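Local coordinates for Ras GTPase-activating-like protein IQGAP2 (Homo sapiens, PDB 5CJP), which probably acts as a scaffold that binds Rho-family GTPases through a domain related to Ras GTPase-activating proteins, apparently without stimulating GTP hydrolysis, at residues Q302-R305 with K306-E310; V183-K186 with V187-I191. All coordinates share one frame; numbering follows the deposited sequence.

Contact 1 (Q302-R305 with K306-E310)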
loop_
_atom_site.group_PDB
_atom_site.type_symbol
_atom_site.label_atom_id
_atom_site.label_comp_id
_atom_site.label_asym_id
_atom_site.label_seq_id
_atom_site.Cartn_x
_atom_site.Cartn_y
_atom_site.Cartn_z
ATOM N N GLN E 302 -44.339 -2.670 18.271
ATOM C CA GLN E 302 -44.373 -3.806 19.174
ATOM C C GLN E 302 -43.315 -4.840 18.804
ATOM O O GLN E 302 -42.762 -5.513 19.676
ATOM C CB GLN E 302 -45.766 -4.453 19.174
ATOM C CG GLN E 302 -46.844 -3.637 19.885
ATOM C CD GLN E 302 -46.421 -3.230 21.277
ATOM O OE1 GLN E 302 -45.825 -4.021 22.006
ATOM N NE2 GLN E 302 -46.727 -1.996 21.658
ATOM N N GLU E 303 -43.034 -4.979 17.516
ATOM C CA GLU E 303 -42.011 -5.926 17.084
ATOM C C GLU E 303 -40.638 -5.360 17.448
ATOM O O GLU E 303 -39.794 -6.065 17.991
ATOM C CB GLU E 303 -42.089 -6.170 15.574
ATOM C CG GLU E 303 -43.327 -6.904 15.130
ATOM C CD GLU E 303 -43.284 -7.271 13.658
ATOM O OE1 GLU E 303 -42.364 -8.018 13.249
ATOM O OE2 GLU E 303 -44.173 -6.815 12.906
ATOM N N PHE E 304 -40.434 -4.080 17.150
ATOM C CA PHE E 304 -39.181 -3.406 17.460
ATOM C C PHE E 304 -38.910 -3.447 18.955
ATOM O O PHE E 304 -37.802 -3.780 19.393
ATOM C CB PHE E 304 -39.247 -1.958 17.005
ATOM C CG PHE E 304 -38.674 -1.727 15.651
ATOM C CD1 PHE E 304 -39.226 -0.771 14.801
ATOM C CD2 PHE E 304 -37.544 -2.421 15.235
ATOM C CE1 PHE E 304 -38.653 -0.503 13.553
ATOM C CE2 PHE E 304 -36.968 -2.161 13.987
ATOM C CZ PHE E 304 -37.523 -1.199 13.146
ATOM N N ARG E 305 -39.932 -3.108 19.734
ATOM C CA ARG E 305 -39.824 -3.094 21.185
ATOM C C ARG E 305 -39.352 -4.444 21.705
ATOM O O ARG E 305 -38.508 -4.518 22.597
ATOM C CB ARG E 305 -41.177 -2.743 21.803
ATOM C CG ARG E 305 -41.145 -2.605 23.307
ATOM C CD ARG E 305 -41.972 -3.694 24.001
ATOM N NE ARG E 305 -41.831 -3.628 25.460
ATOM C CZ ARG E 305 -42.105 -2.552 26.197
ATOM N NH1 ARG E 305 -42.544 -1.438 25.622
ATOM N NH2 ARG E 305 -41.902 -2.587 27.506
ATOM N N LYS E 306 -39.896 -5.513 21.137
ATOM C CA LYS E 306 -39.522 -6.866 21.548
ATOM C C LYS E 306 -38.065 -7.171 21.176
ATOM O O LYS E 306 -37.338 -7.826 21.924
ATOM C CB LYS E 306 -40.455 -7.886 20.884
ATOM C CG LYS E 306 -40.140 -9.321 21.232
ATOM C CD LYS E 306 -41.049 -10.282 20.507
ATOM C CE LYS E 306 -40.711 -11.716 20.858
ATOM N NZ LYS E 306 -41.618 -12.660 20.151
ATOM N N TYR E 307 -37.668 -6.682 20.007
ATOM C CA TYR E 307 -36.332 -6.839 19.444
ATOM C C TYR E 307 -35.282 -6.149 20.312
ATOM O O TYR E 307 -34.308 -6.768 20.741
ATOM C CB TYR E 307 -36.347 -6.227 18.047
ATOM C CG TYR E 307 -35.036 -6.198 17.315
ATOM C CD1 TYR E 307 -34.502 -7.350 16.756
ATOM C CD2 TYR E 307 -34.364 -4.995 17.123
ATOM C CE1 TYR E 307 -33.328 -7.301 16.008
ATOM C CE2 TYR E 307 -33.189 -4.936 16.379
ATOM C CZ TYR E 307 -32.679 -6.087 15.820
ATOM O OH TYR E 307 -31.542 -6.023 15.059
ATOM N N PHE E 308 -35.495 -4.860 20.563
ATOM C CA PHE E 308 -34.589 -4.050 21.377
ATOM C C PHE E 308 -34.375 -4.652 22.759
ATOM O O PHE E 308 -33.253 -4.720 23.245
ATOM C CB PHE E 308 -35.139 -2.622 21.526
ATOM C CG PHE E 308 -35.287 -1.892 20.216
ATOM C CD1 PHE E 308 -36.204 -0.849 20.084
ATOM C CD2 PHE E 308 -34.522 -2.254 19.104
ATOM C CE1 PHE E 308 -36.364 -0.180 18.869
ATOM C CE2 PHE E 308 -34.673 -1.593 17.887
ATOM C CZ PHE E 308 -35.602 -0.551 17.764
ATOM N N LYS E 309 -35.455 -5.086 23.396
ATOM C CA LYS E 309 -35.330 -5.666 24.719
ATOM C C LYS E 309 -34.461 -6.907 24.668
ATOM O O LYS E 309 -33.589 -7.089 25.510
ATOM C CB LYS E 309 -36.702 -6.012 25.298
ATOM C CG LYS E 309 -36.608 -6.617 26.689
ATOM C CD LYS E 309 -37.966 -6.827 27.335
ATOM C CE LYS E 309 -37.799 -7.364 28.750
ATOM N NZ LYS E 309 -39.103 -7.537 29.448
ATOM N N GLU E 310 -34.678 -7.756 23.676
ATOM C CA GLU E 310 -33.880 -8.970 23.559
ATOM C C GLU E 310 -32.422 -8.660 23.217
ATOM O O GLU E 310 -31.519 -9.402 23.595
ATOM C CB GLU E 310 -34.472 -9.900 22.502
ATOM C CG GLU E 310 -35.063 -11.177 23.069
ATOM C CD GLU E 310 -34.017 -12.100 23.681
ATOM O OE1 GLU E 310 -33.163 -12.628 22.931
ATOM O OE2 GLU E 310 -34.052 -12.299 24.914
#

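Contact 2 (V183-K186 with V187-I191)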
loop_
_atom_site.group_PDB
_atom_site.type_symbol
_atom_site.label_atom_id
_atom_site.label_comp_id
_atom_site.label_asym_id
_atom_site.label_seq_id
_atom_site.Cartn_x
_atom_site.Cartn_y
_atom_site.Cartn_z
ATOM N N VAL E 183 -42.600 -2.777 0.847
ATOM C CA VAL E 183 -41.139 -2.825 0.879
ATOM C C VAL E 183 -40.640 -2.721 2.306
ATOM O O VAL E 183 -39.675 -3.366 2.681
ATOM C CB VAL E 183 -40.502 -1.696 0.065
ATOM C CG1 VAL E 183 -39.996 -2.241 -1.240
ATOM C CG2 VAL E 183 -41.500 -0.610 -0.206
ATOM N N THR E 184 -41.319 -1.914 3.107
ATOM C CA THR E 184 -40.935 -1.736 4.493
ATOM C C THR E 184 -41.005 -3.039 5.259
ATOM O O THR E 184 -40.097 -3.359 6.025
ATOM C CB THR E 184 -41.846 -0.720 5.199
ATOM O OG1 THR E 184 -41.741 0.542 4.543
ATOM C CG2 THR E 184 -41.455 -0.559 6.653
ATOM N N ASP E 185 -42.087 -3.790 5.061
ATOM C CA ASP E 185 -42.265 -5.053 5.768
ATOM C C ASP E 185 -41.136 -6.012 5.406
ATOM O O ASP E 185 -40.675 -6.785 6.250
ATOM C CB ASP E 185 -43.629 -5.685 5.448
ATOM C CG ASP E 185 -44.132 -6.596 6.573
ATOM O OD1 ASP E 185 -44.761 -7.629 6.269
ATOM O OD2 ASP E 185 -43.911 -6.275 7.767
ATOM N N LYS E 186 -40.685 -5.965 4.153
ATOM C CA LYS E 186 -39.580 -6.816 3.736
ATOM C C LYS E 186 -38.335 -6.433 4.541
ATOM O O LYS E 186 -37.673 -7.296 5.108
ATOM C CB LYS E 186 -39.315 -6.668 2.237
ATOM C CG LYS E 186 -40.380 -7.326 1.367
ATOM C CD LYS E 186 -39.955 -7.461 -0.081
ATOM C CE LYS E 186 -40.980 -8.298 -0.845
ATOM N NZ LYS E 186 -40.634 -8.514 -2.286
ATOM N N VAL E 187 -38.025 -5.141 4.613
ATOM C CA VAL E 187 -36.870 -4.685 5.374
ATOM C C VAL E 187 -36.992 -5.086 6.838
ATOM O O VAL E 187 -36.089 -5.683 7.411
ATOM C CB VAL E 187 -36.726 -3.160 5.329
ATOM C CG1 VAL E 187 -35.654 -2.725 6.297
ATOM C CG2 VAL E 187 -36.388 -2.704 3.916
ATOM N N LEU E 188 -38.125 -4.742 7.430
ATOM C CA LEU E 188 -38.401 -5.042 8.816
ATOM C C LEU E 188 -38.208 -6.505 9.170
ATOM O O LEU E 188 -37.598 -6.826 10.184
ATOM C CB LEU E 188 -39.827 -4.630 9.156
ATOM C CG LEU E 188 -40.318 -5.079 10.527
ATOM C CD1 LEU E 188 -39.452 -4.409 11.593
ATOM C CD2 LEU E 188 -41.792 -4.733 10.705
ATOM N N ASN E 189 -38.731 -7.402 8.352
ATOM C CA ASN E 189 -38.595 -8.821 8.655
ATOM C C ASN E 189 -37.142 -9.305 8.617
ATOM O O ASN E 189 -36.756 -10.160 9.417
ATOM C CB ASN E 189 -39.483 -9.653 7.714
ATOM C CG ASN E 189 -40.980 -9.543 8.064
ATOM O OD1 ASN E 189 -41.839 -9.725 7.203
ATOM N ND2 ASN E 189 -41.287 -9.261 9.329
ATOM N N SER E 190 -36.338 -8.756 7.707
ATOM C CA SER E 190 -34.934 -9.141 7.622
ATOM C C SER E 190 -34.275 -8.793 8.950
ATOM O O SER E 190 -33.577 -9.613 9.556
ATOM C CB SER E 190 -34.227 -8.368 6.514
ATOM O OG SER E 190 -34.927 -8.476 5.292
ATOM N N ILE E 191 -34.508 -7.558 9.389
ATOM C CA ILE E 191 -33.958 -7.076 10.647
ATOM C C ILE E 191 -34.457 -7.868 11.861
ATOM O O ILE E 191 -33.664 -8.450 12.593
ATOM C CB ILE E 191 -34.297 -5.568 10.875
ATOM C CG1 ILE E 191 -33.754 -4.713 9.718
ATOM C CG2 ILE E 191 -33.694 -5.099 12.184
ATOM C CD1 ILE E 191 -34.268 -3.278 9.683
#

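Contact 1 (Q302-R305 with K306-E310)
Phe304 and Phe308, one helical turn apart, lay their rings almost parallel, with planes at 11°, but slid so far past each other that the centroids stand 5.3 Å apart and little of one ring lies over the other. The touching is done by the far end of the second ring: Phe308 CZ comes within 3.7 Å of Phe304 CD2 and also borders CG and CB of Phe304. CG of Phe308 is anti to its own carbonyl carbon (chi1 -61°), which sends the ring back along the helix over the preceding turn. One face of it therefore lies on the backbone, with Phe304 O 3.2 Å above the ring plane, nearer the ring's margin than its centre. That same oxygen accepts the nearly straight hydrogen bond from Phe308 N, at 2.8 Å and 175°, so a single carbonyl serves the amide and lies against the ring of one residue. Tyr307 starts the other way: its CG is anti to the backbone N, and the ring departs from this turn, leaving CB beside the carbonyl oxygens of Glu303 and Phe304. Large flat side chains suit this buried side because they reach across to other helices. Arg305 and Lys309, on another side of the helix, suit a more polar setting; Arg305 NH1 forms a salt bridge with Asp223, while Lys309 has a long, weak ion pair with Glu222. Within the helical domain, Phe304 and Phe308 both face helices 261-278 and 222-243, where both meet Tyr234; Phe304 also reaches Ile192 of helix 167-193, and Tyr307 packs on helices 167-193 and 222-243.

Contact 2 (V183-K186 with V187-I191)
Ser190 folds its hydroxyl back onto the preceding turn, where OG donates to Lys186 O at 3.0 Å. With OG anti to its own carbonyl carbon (chi1 -52°), the hydroxyl approaches one face of that carbonyl's plane while Ser190 N, at 3.3 Å, approaches the opposite face. An alanine here would remove the hydroxyl and is likely to leave Lys186 O with the longer amide bond alone from this residue. The tightly packed side is the buried one: Val187, its CB 3.4 Å from Thr184 O, fits its compact branches against Val117 and Ile121 of helix 111-123 and Val270 and Leu274 of helix 261-278. Leu188 N meets Thr184 O almost straight, at 2.8 Å and 177°, and Thr184 hides its own hydroxyl by bonding to Leu180 O. The solvent side is looser. Asp185 and Asn189 are one turn apart, yet their carboxylate and amide planes stand 61° apart and OD1 of Asp185 lies 3.7 Å from OD1 of Asn189, two acceptors without a hydrogen bond; OD2 of Asp185 has a weak hydrogen bond to Tyr296 OH. Lys186 stretches away toward Glu120, a long and weak ion pair. Apolar residues on one side and polar ones on the other make this an amphipathic helix, here within the helical Ras-GAP-like domain.

Contacts 1 and 2 are each a turn of a different helix, 294-311 and 167-193, and their centres lie about 14 Å apart. Both are partly buried, and they meet directly: Tyr307 CE1 packs 3.6 Å from Ile191 O, and Phe304 CZ lies 4.1 Å from Leu188 CD1. Both turn their apolar sides toward helices 222-243 and 261-278, while helix 111-123 packs on contact 2. The interior chemistry differs, aromatic rings filling contact 1 and branched aliphatic side chains contact 2. Toward the surface, Arg305 of contact 1 pairs with Asp223 of helix 222-243, whereas contact 2 has a serine hydroxyl bonded to the carbonyl of the preceding turn, and weaker ties from Asp185 and Lys186 to other helices.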